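Local coordinates for protein aromatic amino acid aminotransferase I (Candida albicans WO-1, PDB 6HNU) that probably transfers the amino group of aromatic amino acids to 2-oxoglutarate, using pyridoxal 5'-phosphate as cofactor, at residues L430-G434 with S435-A439; Q330-G334 with F335-L339; R463-Y466 with A467-P470; D372-D375 with Q376-K380. All coordinates share one frame; numbering follows the deposited sequence.

Interaction 1: L430-G434 with S435-A439; sequences LLAPG and SWFKA
Pro433 lies against one face of the Trp436 indole, and this CH-pi contact is the main side-chain interaction of the turn. Its CB sits 3.7 Å from the centroid of the five-membered ring of Trp436, 14° off the ring normal, so the C-H side looks almost straight down on the pyrrole part. CG is shifted toward the rim, 3.6 Å from Trp436 CE2, and CD reaches the benzo half. With Trp436 CG beside its own backbone N (chi1 -63°), the indole runs alongside the proline and points the same way. His421, from helix 413-426, also meets this indole, the two rings standing steeply to each other.

The second apolar contact is looser: Ala432 CB approaches the edge of the Phe437 ring in its plane, 3.9 Å from CE1.

Two backbone hydrogen bonds fix the chain reversal. Phe437 N donates to Gly434 O at 3.0 Å with an N-H...O angle of 163°; Trp436 N reaches Pro433 O at 3.3 Å and is more bent. Among the polar side chains, Ser435 OG bonds to Glu417.

Such i to i+3 bonding is that of a 3-10 turn, here ending strand 429-433, which is outermost in the sheet of its own chain but continued by a strand of the second subunit, and bringing Phe437 beside Asn218, a residue of the pyridoxal-phosphate site.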
ATOM      1  N   LEU B 430      20.811 -19.010 -17.247  1.00 25.23           N
ATOM      2  CA  LEU B 430      19.480 -18.499 -17.631  1.00 27.02           C
ATOM      3  C   LEU B 430      19.494 -16.971 -17.741  1.00 25.52           C
ATOM      4  O   LEU B 430      19.922 -16.275 -16.782  1.00 23.58           O
ATOM      5  CB  LEU B 430      18.465 -19.001 -16.608  1.00 30.10           C
ATOM      6  CG  LEU B 430      17.030 -18.716 -17.023  1.00 33.06           C
ATOM      7  CD1 LEU B 430      16.121 -19.880 -16.694  1.00 36.51           C
ATOM      8  CD2 LEU B 430      16.547 -17.420 -16.382  1.00 32.02           C
ATOM      9  N   LEU B 431      19.040 -16.485 -18.896  1.00 23.15           N
ATOM     10  CA  LEU B 431      18.706 -15.073 -19.152  1.00 23.16           C
ATOM     11  C   LEU B 431      17.222 -14.987 -19.510  1.00 21.45           C
ATOM     12  O   LEU B 431      16.598 -16.032 -19.807  1.00 21.66           O
ATOM     13  CB  LEU B 431      19.625 -14.543 -20.261  1.00 24.39           C
ATOM     14  CG  LEU B 431      21.026 -14.130 -19.803  1.00 25.69           C
ATOM     15  CD1 LEU B 431      21.901 -15.328 -19.544  1.00 27.28           C
ATOM     16  CD2 LEU B 431      21.690 -13.210 -20.806  1.00 28.46           C
ATOM     17  N   ALA B 432      16.664 -13.789 -19.421  1.00 19.92           N
ATOM     18  CA  ALA B 432      15.248 -13.522 -19.744  1.00 19.30           C
ATOM     19  C   ALA B 432      15.092 -13.248 -21.232  1.00 18.19           C
ATOM     20  O   ALA B 432      15.650 -12.291 -21.755  1.00 18.25           O
ATOM     21  CB  ALA B 432      14.785 -12.369 -18.897  1.00 17.87           C
ATOM     22  N   PRO B 433      14.303 -14.053 -21.984  1.00 17.27           N
ATOM     23  CA  PRO B 433      14.001 -13.723 -23.374  1.00 18.95           C
ATOM     24  C   PRO B 433      13.383 -12.337 -23.511  1.00 17.67           C
ATOM     25  O   PRO B 433      12.400 -12.039 -22.838  1.00 19.15           O
ATOM     26  CB  PRO B 433      13.005 -14.819 -23.813  1.00 18.27           C
ATOM     27  CG  PRO B 433      13.424 -15.988 -22.956  1.00 19.07           C
ATOM     28  CD  PRO B 433      13.825 -15.390 -21.623  1.00 19.16           C
ATOM     29  N   GLY B 434      13.921 -11.553 -24.436  1.00 16.11           N
ATOM     30  CA  GLY B 434      13.470 -10.188 -24.714  1.00 16.95           C
ATOM     31  C   GLY B 434      12.020 -10.138 -25.111  1.00 16.93           C
ATOM     32  O   GLY B 434      11.380  -9.136 -24.800  1.00 16.59           O
ATOM     33  N   SER B 435      11.504 -11.132 -25.851  1.00 17.04           N
ATOM     34  CA  SER B 435      10.128 -11.019 -26.419  1.00 18.08           C
ATOM     35  C   SER B 435       9.102 -10.990 -25.265  1.00 17.53           C
ATOM     36  O   SER B 435       8.024 -10.463 -25.447  1.00 18.54           O
ATOM     37  CB  SER B 435       9.851 -12.163 -27.372  1.00 17.03           C
ATOM     38  OG  SER B 435       9.834 -13.394 -26.668  1.00 17.88           O
ATOM     39  N   TRP B 436       9.453 -11.526 -24.109  1.00 17.24           N
ATOM     40  CA  TRP B 436       8.571 -11.575 -22.912  1.00 20.28           C
ATOM     41  C   TRP B 436       8.264 -10.154 -22.437  1.00 19.92           C
ATOM     42  O   TRP B 436       7.266 -10.011 -21.748  1.00 18.52           O
ATOM     43  CB  TRP B 436       9.180 -12.415 -21.796  1.00 21.76           C
ATOM     44  CG  TRP B 436       9.383 -13.864 -22.134  1.00 23.91           C
ATOM     45  CD1 TRP B 436       9.241 -14.461 -23.354  1.00 27.08           C
ATOM     46  CD2 TRP B 436       9.869 -14.884 -21.248  1.00 25.16           C
ATOM     47  NE1 TRP B 436       9.604 -15.782 -23.283  1.00 26.39           N
ATOM     48  CE2 TRP B 436       9.954 -16.075 -21.990  1.00 24.95           C
ATOM     49  CE3 TRP B 436      10.229 -14.907 -19.895  1.00 27.13           C
ATOM     50  CZ2 TRP B 436      10.368 -17.278 -21.420  1.00 27.57           C
ATOM     51  CZ3 TRP B 436      10.615 -16.101 -19.326  1.00 28.62           C
ATOM     52  CH2 TRP B 436      10.715 -17.263 -20.089  1.00 28.27           C
ATOM     53  N   PHE B 437       9.050  -9.144 -22.839  1.00 18.13           N
ATOM     54  CA  PHE B 437       8.882  -7.742 -22.367  1.00 16.79           C
ATOM     55  C   PHE B 437       8.190  -6.916 -23.430  1.00 16.68           C
ATOM     56  O   PHE B 437       8.032  -5.691 -23.255  1.00 16.06           O
ATOM     57  CB  PHE B 437      10.214  -7.106 -21.988  1.00 16.08           C
ATOM     58  CG  PHE B 437      10.982  -7.877 -20.967  1.00 16.18           C
ATOM     59  CD1 PHE B 437      11.883  -8.869 -21.320  1.00 17.93           C
ATOM     60  CD2 PHE B 437      10.823  -7.589 -19.624  1.00 17.82           C
ATOM     61  CE1 PHE B 437      12.632  -9.510 -20.357  1.00 17.95           C
ATOM     62  CE2 PHE B 437      11.585  -8.226 -18.661  1.00 19.13           C
ATOM     63  CZ  PHE B 437      12.449  -9.227 -19.021  1.00 19.90           C
ATOM     64  N   LYS B 438       7.799  -7.532 -24.535  1.00 16.88           N
ATOM     65  CA  LYS B 438       7.199  -6.751 -25.634  1.00 19.24           C
ATOM     66  C   LYS B 438       5.836  -6.198 -25.200  1.00 18.14           C
ATOM     67  O   LYS B 438       5.026  -6.999 -24.803  1.00 20.02           O
ATOM     68  CB  LYS B 438       7.033  -7.636 -26.876  1.00 21.67           C
ATOM     69  CG  LYS B 438       6.540  -6.890 -28.106  1.00 26.64           C
ATOM     70  CD  LYS B 438       7.617  -6.054 -28.755  1.00 32.60           C
ATOM     71  CE  LYS B 438       7.158  -4.681 -29.179  1.00 37.79           C
ATOM     72  NZ  LYS B 438       5.853  -4.709 -29.880  1.00 39.99           N
ATOM     73  N   ALA B 439       5.557  -4.913 -25.424  1.00 16.80           N
ATOM     74  CA  ALA B 439       4.282  -4.267 -25.100  1.00 17.89           C
ATOM     75  C   ALA B 439       3.414  -4.324 -26.353  1.00 18.70           C
ATOM     76  O   ALA B 439       3.943  -4.081 -27.459  1.00 19.27           O
ATOM     77  CB  ALA B 439       4.478  -2.849 -24.638  1.00 18.12           C
TER

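Interaction 2: Q330-G334 with F335-L339; sequences QNPSG and FSEAL
Ser333 turns its hydroxyl forward onto the first turn of helix 334-377, where OG accepts from Ser336 N at 3.1 Å with a nearly straight N-H...O angle of 166°. The torsion accounts for this: with OG opposite the serine's own N about CA-CB (chi1 168°), the oxygen swings beside the carbonyl carbon and over the helix start. The same OG lies near the plane of the Phe335 ring at its edge side, 3.5 Å from Phe335 CB. Ser336 OG comes to 3.7 Å from Ser333 CB, but the two hydroxyls do not pair within the chain. Across the dimer, Ser333 OG hydrogen-bonds Ser336 OG of the second subunit, and Ser336 OG bonds Ser333 OG of that subunit; Ser336 OG also bonds Leu306 O.

In Glu337 the bond from CA to CB points toward the preceding segment. Its chain, extended beyond CG, crosses obliquely to Pro332 and carries OE1 to 3.8 Å from Pro332 CG. Water 2 lies between OE1 and Pro332 O, 2.8 Å from the latter, and water 1 between OE1 and Asn331 OD1, weakly at the asparagine; each has more acceptors near it than protons to give. The other carboxylate oxygen, OE2, accepts from Leu111 N.

Regular helical bonding follows at once, Glu337 N to Ser333 O at 2.9 Å and Ala338 N to Gly334 O. The arrangement is a serine N-cap, here buried at the dimer interface and opening the long helix 334-377.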
ATOM      1  N   GLN B 330      -3.381   4.513   2.201  1.00 23.72           N
ATOM      2  CA  GLN B 330      -3.485   5.335   3.425  1.00 24.82           C
ATOM      3  C   GLN B 330      -2.140   6.037   3.690  1.00 26.56           C
ATOM      4  O   GLN B 330      -2.063   7.302   3.606  1.00 27.37           O
ATOM      5  CB  GLN B 330      -4.025   4.428   4.529  1.00 28.13           C
ATOM      6  CG  GLN B 330      -5.033   5.112   5.426  1.00 33.33           C
ATOM      7  CD  GLN B 330      -4.328   5.893   6.498  1.00 34.12           C
ATOM      8  OE1 GLN B 330      -3.242   5.511   6.946  1.00 40.20           O
ATOM      9  NE2 GLN B 330      -4.924   6.999   6.895  1.00 33.77           N
ATOM     10  N   ASN B 331      -1.072   5.269   3.931  1.00 22.90           N
ATOM     11  CA  ASN B 331       0.251   5.827   4.261  1.00 21.63           C
ATOM     12  C   ASN B 331       1.253   4.694   4.265  1.00 18.14           C
ATOM     13  O   ASN B 331       0.848   3.571   4.455  1.00 16.36           O
ATOM     14  CB  ASN B 331       0.252   6.499   5.636  1.00 22.14           C
ATOM     15  CG  ASN B 331       0.192   8.006   5.512  1.00 26.05           C
ATOM     16  OD1 ASN B 331       0.799   8.571   4.593  1.00 30.14           O
ATOM     17  ND2 ASN B 331      -0.503   8.658   6.441  1.00 24.18           N
ATOM     18  N   PRO B 332       2.557   4.953   4.053  1.00 17.98           N
ATOM     19  CA  PRO B 332       3.569   3.934   4.281  1.00 18.40           C
ATOM     20  C   PRO B 332       3.592   3.514   5.744  1.00 15.92           C
ATOM     21  O   PRO B 332       3.140   4.301   6.617  1.00 17.78           O
ATOM     22  CB  PRO B 332       4.883   4.665   3.960  1.00 19.76           C
ATOM     23  CG  PRO B 332       4.464   5.821   3.096  1.00 20.31           C
ATOM     24  CD  PRO B 332       3.142   6.243   3.673  1.00 18.47           C
ATOM     25  N   SER B 333       4.175   2.339   6.007  1.00 15.41           N
ATOM     26  CA  SER B 333       4.555   1.879   7.352  1.00 14.21           C
ATOM     27  C   SER B 333       5.250   3.014   8.120  1.00 15.42           C
ATOM     28  O   SER B 333       6.274   3.600   7.609  1.00 16.33           O
ATOM     29  CB  SER B 333       5.482   0.705   7.298  1.00 14.66           C
ATOM     30  OG  SER B 333       6.050   0.455   8.584  1.00 15.36           O
ATOM     31  N   GLY B 334       4.780   3.244   9.340  1.00 15.83           N
ATOM     32  CA  GLY B 334       5.368   4.244  10.250  1.00 17.58           C
ATOM     33  C   GLY B 334       6.761   3.778  10.636  1.00 18.22           C
ATOM     34  O   GLY B 334       7.644   4.604  10.875  1.00 17.54           O
ATOM     35  N   PHE B 335       6.952   2.458  10.740  1.00 18.53           N
ATOM     36  CA  PHE B 335       8.290   1.897  11.029  1.00 16.88           C
ATOM     37  C   PHE B 335       9.200   2.219   9.852  1.00 16.19           C
ATOM     38  O   PHE B 335      10.309   2.682  10.086  1.00 16.19           O
ATOM     39  CB  PHE B 335       8.254   0.400  11.331  1.00 18.72           C
ATOM     40  CG  PHE B 335       7.588   0.036  12.636  1.00 19.46           C
ATOM     41  CD1 PHE B 335       8.158   0.408  13.844  1.00 21.19           C
ATOM     42  CD2 PHE B 335       6.437  -0.733  12.658  1.00 20.38           C
ATOM     43  CE1 PHE B 335       7.540   0.068  15.044  1.00 22.73           C
ATOM     44  CE2 PHE B 335       5.816  -1.067  13.852  1.00 21.72           C
ATOM     45  CZ  PHE B 335       6.390  -0.681  15.047  1.00 23.15           C
ATOM     46  N   SER B 336       8.798   1.953   8.594  1.00 16.33           N
ATOM     47  CA  SER B 336       9.670   2.267   7.425  1.00 14.51           C
ATOM     48  C   SER B 336       9.996   3.776   7.424  1.00 16.38           C
ATOM     49  O   SER B 336      11.164   4.177   7.213  1.00 16.14           O
ATOM     50  CB  SER B 336       9.004   1.855   6.116  1.00 14.11           C
ATOM     51  OG  SER B 336       8.954   0.449   6.022  1.00 15.74           O
ATOM     52  N   GLU B 337       8.996   4.625   7.618  1.00 16.45           N
ATOM     53  CA  GLU B 337       9.205   6.079   7.382  1.00 18.05           C
ATOM     54  C   GLU B 337      10.043   6.661   8.527  1.00 18.70           C
ATOM     55  O   GLU B 337      10.890   7.548   8.277  1.00 17.28           O
ATOM     56  CB  GLU B 337       7.860   6.780   7.239  1.00 20.65           C
ATOM     57  CG  GLU B 337       7.966   8.007   6.388  1.00 23.12           C
ATOM     58  CD  GLU B 337       6.650   8.701   6.096  1.00 23.39           C
ATOM     59  OE1 GLU B 337       5.622   8.017   6.002  1.00 24.13           O
ATOM     60  OE2 GLU B 337       6.685   9.929   5.990  1.00 23.13           O
ATOM     61  N   ALA B 338       9.792   6.200   9.756  1.00 18.87           N
ATOM     62  CA  ALA B 338      10.548   6.649  10.950  1.00 19.94           C
ATOM     63  C   ALA B 338      11.997   6.147  10.856  1.00 19.35           C
ATOM     64  O   ALA B 338      12.927   6.959  11.119  1.00 19.31           O
ATOM     65  CB  ALA B 338       9.878   6.180  12.213  1.00 20.10           C
ATOM     66  N   LEU B 339      12.199   4.889  10.438  1.00 18.61           N
ATOM     67  CA  LEU B 339      13.565   4.328  10.331  1.00 17.48           C
ATOM     68  C   LEU B 339      14.272   4.978   9.151  1.00 18.31           C
ATOM     69  O   LEU B 339      15.435   5.263   9.301  1.00 17.94           O
ATOM     70  CB  LEU B 339      13.523   2.808  10.208  1.00 20.03           C
ATOM     71  CG  LEU B 339      13.260   2.038  11.506  1.00 21.07           C
ATOM     72  CD1 LEU B 339      13.078   0.543  11.218  1.00 21.03           C
ATOM     73  CD2 LEU B 339      14.396   2.253  12.506  1.00 21.66           C
TER
HETATM   74  O   HOH W   1       3.233   9.210   5.873  1.00 28.01           O
HETATM   75  O   HOH W   2       4.254   6.633   7.642  1.00 28.61           O

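Interaction 3: R463-Y466 with A467-P470; sequences RGTY and AAVP
Thr465 OG1 folds forward onto the chain and accepts from Ala467 N at 2.9 Å, with an N-H...O angle of 164°. Its chi1 of 176° sets OG1 beside the threonine's own carbonyl carbon, the side on which the chain continues, so the hydroxyl can meet the amide two residues on, as in an ST turn. OG1 has a second partner, Met392 O. The same rotation leaves CG2 between N and the carbonyl carbon, where it presses on Ala468 CB at 3.5 Å, closer than usual for two carbons.

Tyr466 takes a rarer course: chi1 of 40° also puts its CG between N and the carbonyl carbon. The bond from CA to CB heads away from the turn, CB being 3.6 Å from Ala467 N, and Tyr466 OH hydrogen-bonds Gly391 O.

Water-mediated links close the turn. Water 3 donates to Thr465 O and accepts from Ala468 N at 2.8 Å; water 4 donates to Tyr466 O and to Val469 O.

The turn thus leads from strand 459-465, paired with strands 393-399 and 429-433, toward helix 471-489. Tyr466 and Ala467 rest on helix 334-377, and Ala467 also packs on Leu49 of the second subunit.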
ATOM      1  N   ARG B 463      17.872 -10.460 -21.811  1.00 18.82           N
ATOM      2  CA  ARG B 463      18.173  -9.604 -20.642  1.00 18.03           C
ATOM      3  C   ARG B 463      18.884 -10.433 -19.584  1.00 17.74           C
ATOM      4  O   ARG B 463      18.380 -11.482 -19.170  1.00 20.15           O
ATOM      5  CB  ARG B 463      16.905  -8.985 -20.057  1.00 17.63           C
ATOM      6  CG  ARG B 463      17.211  -7.972 -18.962  1.00 18.19           C
ATOM      7  CD  ARG B 463      16.005  -7.661 -18.120  1.00 17.34           C
ATOM      8  NE  ARG B 463      15.712  -8.693 -17.159  1.00 16.70           N
ATOM      9  CZ  ARG B 463      14.697  -8.688 -16.341  1.00 17.79           C
ATOM     10  NH1 ARG B 463      13.857  -7.660 -16.346  1.00 17.09           N
ATOM     11  NH2 ARG B 463      14.545  -9.701 -15.503  1.00 18.91           N
ATOM     12  N   GLY B 464      19.981  -9.886 -19.082  1.00 19.04           N
ATOM     13  CA  GLY B 464      20.740 -10.408 -17.953  1.00 17.64           C
ATOM     14  C   GLY B 464      20.885  -9.300 -16.929  1.00 17.87           C
ATOM     15  O   GLY B 464      20.723  -8.132 -17.319  1.00 18.09           O
ATOM     16  N   THR B 465      21.123  -9.690 -15.696  1.00 20.01           N
ATOM     17  CA  THR B 465      21.492  -8.797 -14.571  1.00 22.64           C
ATOM     18  C   THR B 465      22.905  -9.150 -14.093  1.00 22.57           C
ATOM     19  O   THR B 465      23.232 -10.338 -14.023  1.00 20.77           O
ATOM     20  CB  THR B 465      20.501  -8.863 -13.402  1.00 22.70           C
ATOM     21  OG1 THR B 465      21.036  -8.016 -12.369  1.00 27.01           O
ATOM     22  CG2 THR B 465      20.249 -10.234 -12.820  1.00 21.79           C
ATOM     23  N   TYR B 466      23.683  -8.133 -13.724  1.00 22.14           N
ATOM     24  CA  TYR B 466      24.995  -8.293 -13.039  1.00 21.71           C
ATOM     25  C   TYR B 466      24.851  -7.963 -11.545  1.00 24.95           C
ATOM     26  O   TYR B 466      25.863  -7.961 -10.859  1.00 23.98           O
ATOM     27  CB  TYR B 466      26.072  -7.456 -13.732  1.00 21.06           C
ATOM     28  CG  TYR B 466      25.645  -6.086 -14.203  1.00 19.94           C
ATOM     29  CD1 TYR B 466      25.440  -5.049 -13.304  1.00 21.21           C
ATOM     30  CD2 TYR B 466      25.447  -5.818 -15.541  1.00 20.09           C
ATOM     31  CE1 TYR B 466      25.043  -3.801 -13.748  1.00 20.45           C
ATOM     32  CE2 TYR B 466      25.075  -4.570 -16.013  1.00 19.56           C
ATOM     33  CZ  TYR B 466      24.869  -3.553 -15.087  1.00 18.06           C
ATOM     34  OH  TYR B 466      24.445  -2.340 -15.503  1.00 18.97           O
ATOM     35  N   ALA B 467      23.635  -7.751 -11.037  1.00 25.80           N
ATOM     36  CA  ALA B 467      23.388  -7.359  -9.625  1.00 28.66           C
ATOM     37  C   ALA B 467      22.951  -8.554  -8.754  1.00 30.75           C
ATOM     38  O   ALA B 467      22.750  -8.371  -7.529  1.00 31.31           O
ATOM     39  CB  ALA B 467      22.346  -6.271  -9.614  1.00 28.12           C
ATOM     40  N   ALA B 468      22.709  -9.728  -9.343  1.00 29.27           N
ATOM     41  CA  ALA B 468      21.933 -10.802  -8.676  1.00 32.87           C
ATOM     42  C   ALA B 468      22.878 -11.807  -8.013  1.00 35.03           C
ATOM     43  O   ALA B 468      22.461 -12.364  -6.950  1.00 37.46           O
ATOM     44  CB  ALA B 468      20.975 -11.481  -9.640  1.00 33.33           C
ATOM     45  N   VAL B 469      24.057 -12.056  -8.612  1.00 34.38           N
ATOM     46  CA  VAL B 469      24.990 -13.148  -8.190  1.00 35.82           C
ATOM     47  C   VAL B 469      26.396 -12.576  -8.028  1.00 30.91           C
ATOM     48  O   VAL B 469      26.770 -11.577  -8.651  1.00 32.09           O
ATOM     49  CB  VAL B 469      25.026 -14.354  -9.168  1.00 34.51           C
ATOM     50  CG1 VAL B 469      23.687 -15.071  -9.310  1.00 36.70           C
ATOM     51  CG2 VAL B 469      25.563 -13.956 -10.521  1.00 31.64           C
ATOM     52  N   PRO B 470      27.234 -13.249  -7.214  1.00 31.74           N
ATOM     53  CA  PRO B 470      28.665 -12.939  -7.137  1.00 33.70           C
ATOM     54  C   PRO B 470      29.316 -12.887  -8.523  1.00 34.82           C
ATOM     55  O   PRO B 470      28.850 -13.616  -9.388  1.00 41.36           O
ATOM     56  CB  PRO B 470      29.215 -14.120  -6.318  1.00 36.14           C
ATOM     57  CG  PRO B 470      28.051 -14.532  -5.436  1.00 35.68           C
ATOM     58  CD  PRO B 470      26.837 -14.357  -6.329  1.00 33.99           C
TER
HETATM   59  O   HOH W   3      23.842 -11.338 -11.272  1.00 34.12           O
HETATM   60  O   HOH W   4      26.572  -8.765  -8.106  1.00 37.06           O
HETATM   61  O   HOH W   5      26.426 -10.698 -11.061  1.00 38.72           O

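Interaction 4: D372-D375 with Q376-K380; sequences DALD and QFVPK
Lys380 reaches back across the C-terminal end of helix 334-377 to Asp375, a salt bridge that joins the last turn to the chain leaving it. From CB the lysine runs through CG, which stands beside its own N (chi1 -58°), and on through an extended CD. The chain bends only at the end, chi4 -69°, and this turns the ammonium in toward the helix. CE then lies 3.4 Å from Asp375 O and 3.6 Å from Asp375 OD1. At the tip, NZ donates to Asp375 OD1 at 2.6 Å and to Asp375 O at 3.1 Å. The carboxylate is met on its anti side, 32° out of its plane, while the carbonyl is approached in its own plane on a lone pair. A positive charge beside the carbonyl oxygens of a helix C-terminus would probably be favoured electrostatically.

Water 6 accepts from NZ and lies in donating reach of Leu374 O and Val378 O, though it has more acceptors near it than protons. Water 7 lies near Asp375 O and Val378 O.

The helix itself still carries bonds to its last residues: Phe377 N meets Ala373 O at 2.9 Å, and Val378 N meets Leu374 O. Beneath, Leu374 and Val378 lie side by side toward strand 393-399, and Phe377 packs on helix 471-489. Between the first two of these side chains, Leu374 CD2 comes to 4.0 Å from Val378 CG2.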
ATOM      1  N   ASP B 372      32.900  -7.034 -20.175  1.00 28.86           N
ATOM      2  CA  ASP B 372      34.179  -7.730 -20.503  1.00 29.05           C
ATOM      3  C   ASP B 372      33.889  -9.209 -20.819  1.00 30.33           C
ATOM      4  O   ASP B 372      34.477  -9.745 -21.775  1.00 31.27           O
ATOM      5  CB  ASP B 372      35.170  -7.627 -19.342  1.00 26.08           C
ATOM      6  CG  ASP B 372      35.809  -6.267 -19.161  1.00 24.24           C
ATOM      7  OD1 ASP B 372      35.603  -5.394 -20.019  1.00 26.94           O
ATOM      8  OD2 ASP B 372      36.515  -6.101 -18.146  1.00 27.55           O
ATOM      9  N   ALA B 373      33.039  -9.870 -20.042  1.00 28.51           N
ATOM     10  CA  ALA B 373      32.716 -11.287 -20.269  1.00 31.18           C
ATOM     11  C   ALA B 373      31.899 -11.420 -21.573  1.00 35.19           C
ATOM     12  O   ALA B 373      32.246 -12.306 -22.395  1.00 36.20           O
ATOM     13  CB  ALA B 373      32.082 -11.890 -19.045  1.00 27.53           C
ATOM     14  N   LEU B 374      30.927 -10.539 -21.845  1.00 32.80           N
ATOM     15  CA  LEU B 374      30.178 -10.571 -23.137  1.00 33.15           C
ATOM     16  C   LEU B 374      31.187 -10.471 -24.293  1.00 36.20           C
ATOM     17  O   LEU B 374      31.078 -11.242 -25.276  1.00 31.71           O
ATOM     18  CB  LEU B 374      29.173  -9.419 -23.230  1.00 32.49           C
ATOM     19  CG  LEU B 374      27.917  -9.509 -22.368  1.00 32.89           C
ATOM     20  CD1 LEU B 374      26.955  -8.399 -22.782  1.00 31.38           C
ATOM     21  CD2 LEU B 374      27.237 -10.881 -22.452  1.00 34.71           C
ATOM     22  N   ASP B 375      32.111  -9.519 -24.210  1.00 32.94           N
ATOM     23  CA  ASP B 375      33.069  -9.215 -25.308  1.00 35.16           C
ATOM     24  C   ASP B 375      33.912 -10.467 -25.603  1.00 34.40           C
ATOM     25  O   ASP B 375      34.162 -10.781 -26.797  1.00 36.31           O
ATOM     26  CB  ASP B 375      33.953  -8.035 -24.920  1.00 35.24           C
ATOM     27  CG  ASP B 375      34.952  -7.647 -25.982  1.00 40.76           C
ATOM     28  OD1 ASP B 375      34.552  -7.522 -27.163  1.00 42.92           O
ATOM     29  OD2 ASP B 375      36.119  -7.456 -25.604  1.00 53.81           O
ATOM     30  N   GLN B 376      34.298 -11.158 -24.546  1.00 32.06           N
ATOM     31  CA  GLN B 376      35.222 -12.305 -24.579  1.00 35.23           C
ATOM     32  C   GLN B 376      34.505 -13.543 -25.122  1.00 40.28           C
ATOM     33  O   GLN B 376      35.124 -14.259 -25.926  1.00 36.84           O
ATOM     34  CB  GLN B 376      35.698 -12.543 -23.154  1.00 36.63           C
ATOM     35  CG  GLN B 376      36.815 -13.550 -22.995  1.00 43.91           C
ATOM     36  CD  GLN B 376      37.117 -13.727 -21.528  1.00 51.61           C
ATOM     37  OE1 GLN B 376      37.333 -14.842 -21.054  1.00 59.06           O
ATOM     38  NE2 GLN B 376      37.113 -12.627 -20.784  1.00 51.40           N
ATOM     39  N   PHE B 377      33.282 -13.819 -24.654  1.00 34.67           N
ATOM     40  CA  PHE B 377      32.687 -15.174 -24.703  1.00 34.10           C
ATOM     41  C   PHE B 377      31.611 -15.296 -25.777  1.00 32.94           C
ATOM     42  O   PHE B 377      31.365 -16.432 -26.219  1.00 32.88           O
ATOM     43  CB  PHE B 377      32.140 -15.557 -23.334  1.00 36.76           C
ATOM     44  CG  PHE B 377      33.201 -15.897 -22.329  1.00 40.13           C
ATOM     45  CD1 PHE B 377      34.113 -16.910 -22.583  1.00 45.37           C
ATOM     46  CD2 PHE B 377      33.279 -15.221 -21.121  1.00 43.48           C
ATOM     47  CE1 PHE B 377      35.084 -17.241 -21.647  1.00 47.93           C
ATOM     48  CE2 PHE B 377      34.266 -15.536 -20.200  1.00 45.31           C
ATOM     49  CZ  PHE B 377      35.158 -16.556 -20.457  1.00 45.96           C
ATOM     50  N   VAL B 378      31.002 -14.198 -26.202  1.00 32.10           N
ATOM     51  CA  VAL B 378      29.828 -14.268 -27.106  1.00 31.67           C
ATOM     52  C   VAL B 378      30.302 -14.067 -28.531  1.00 33.61           C
ATOM     53  O   VAL B 378      30.891 -13.039 -28.855  1.00 30.87           O
ATOM     54  CB  VAL B 378      28.717 -13.269 -26.740  1.00 32.44           C
ATOM     55  CG1 VAL B 378      27.542 -13.440 -27.679  1.00 31.25           C
ATOM     56  CG2 VAL B 378      28.260 -13.431 -25.300  1.00 33.49           C
ATOM     57  N   PRO B 379      30.034 -15.042 -29.433  1.00 33.69           N
ATOM     58  CA  PRO B 379      30.428 -14.912 -30.828  1.00 32.78           C
ATOM     59  C   PRO B 379      29.862 -13.691 -31.546  1.00 34.05           C
ATOM     60  O   PRO B 379      28.663 -13.539 -31.640  1.00 35.43           O
ATOM     61  CB  PRO B 379      29.931 -16.195 -31.522  1.00 35.83           C
ATOM     62  CG  PRO B 379      29.091 -16.924 -30.493  1.00 34.19           C
ATOM     63  CD  PRO B 379      29.424 -16.340 -29.133  1.00 34.16           C
ATOM     64  N   LYS B 380      30.760 -12.911 -32.155  1.00 31.70           N
ATOM     65  CA  LYS B 380      30.465 -11.568 -32.696  1.00 31.94           C
ATOM     66  C   LYS B 380      29.814 -11.630 -34.075  1.00 28.99           C
ATOM     67  O   LYS B 380      29.128 -10.628 -34.424  1.00 32.21           O
ATOM     68  CB  LYS B 380      31.755 -10.759 -32.698  1.00 34.47           C
ATOM     69  CG  LYS B 380      32.403 -10.625 -31.328  1.00 35.47           C
ATOM     70  CD  LYS B 380      33.679  -9.812 -31.350  1.00 36.95           C
ATOM     71  CE  LYS B 380      34.310  -9.700 -29.979  1.00 37.61           C
ATOM     72  NZ  LYS B 380      33.463  -8.859 -29.100  1.00 35.14           N
TER
HETATM   73  O   HOH W   6      31.197 -10.600 -28.029  1.00 36.61           O
HETATM   74  O   HOH W   7      33.866 -12.832 -28.343  1.00 43.39           O

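Interactions 1 and 3 are the two that touch: Ala432 O lies 2.9 Å from Arg463 N, a probable hydrogen bond between neighbouring strands 429-433 and 459-465, and Phe437 CE2 packs on Arg463 NH1 at 3.3 Å. Their side chains stand near the active site, Phe437 about 7 Å and Thr465 about 8 Å from bound phenylalanine. Interactions 2 and 4 mark the start and end of helix 334-377, with centres about 45 Å apart. Interaction 2 lies at the subunit interface, the side chain of Ser336 about 5 Å from that of Arg307, a pyridoxal-phosphate-binding residue, whereas interaction 4 lies away from the sites, its nearest atoms about 8 Å from interaction 3 and about 6 Å from interaction 1.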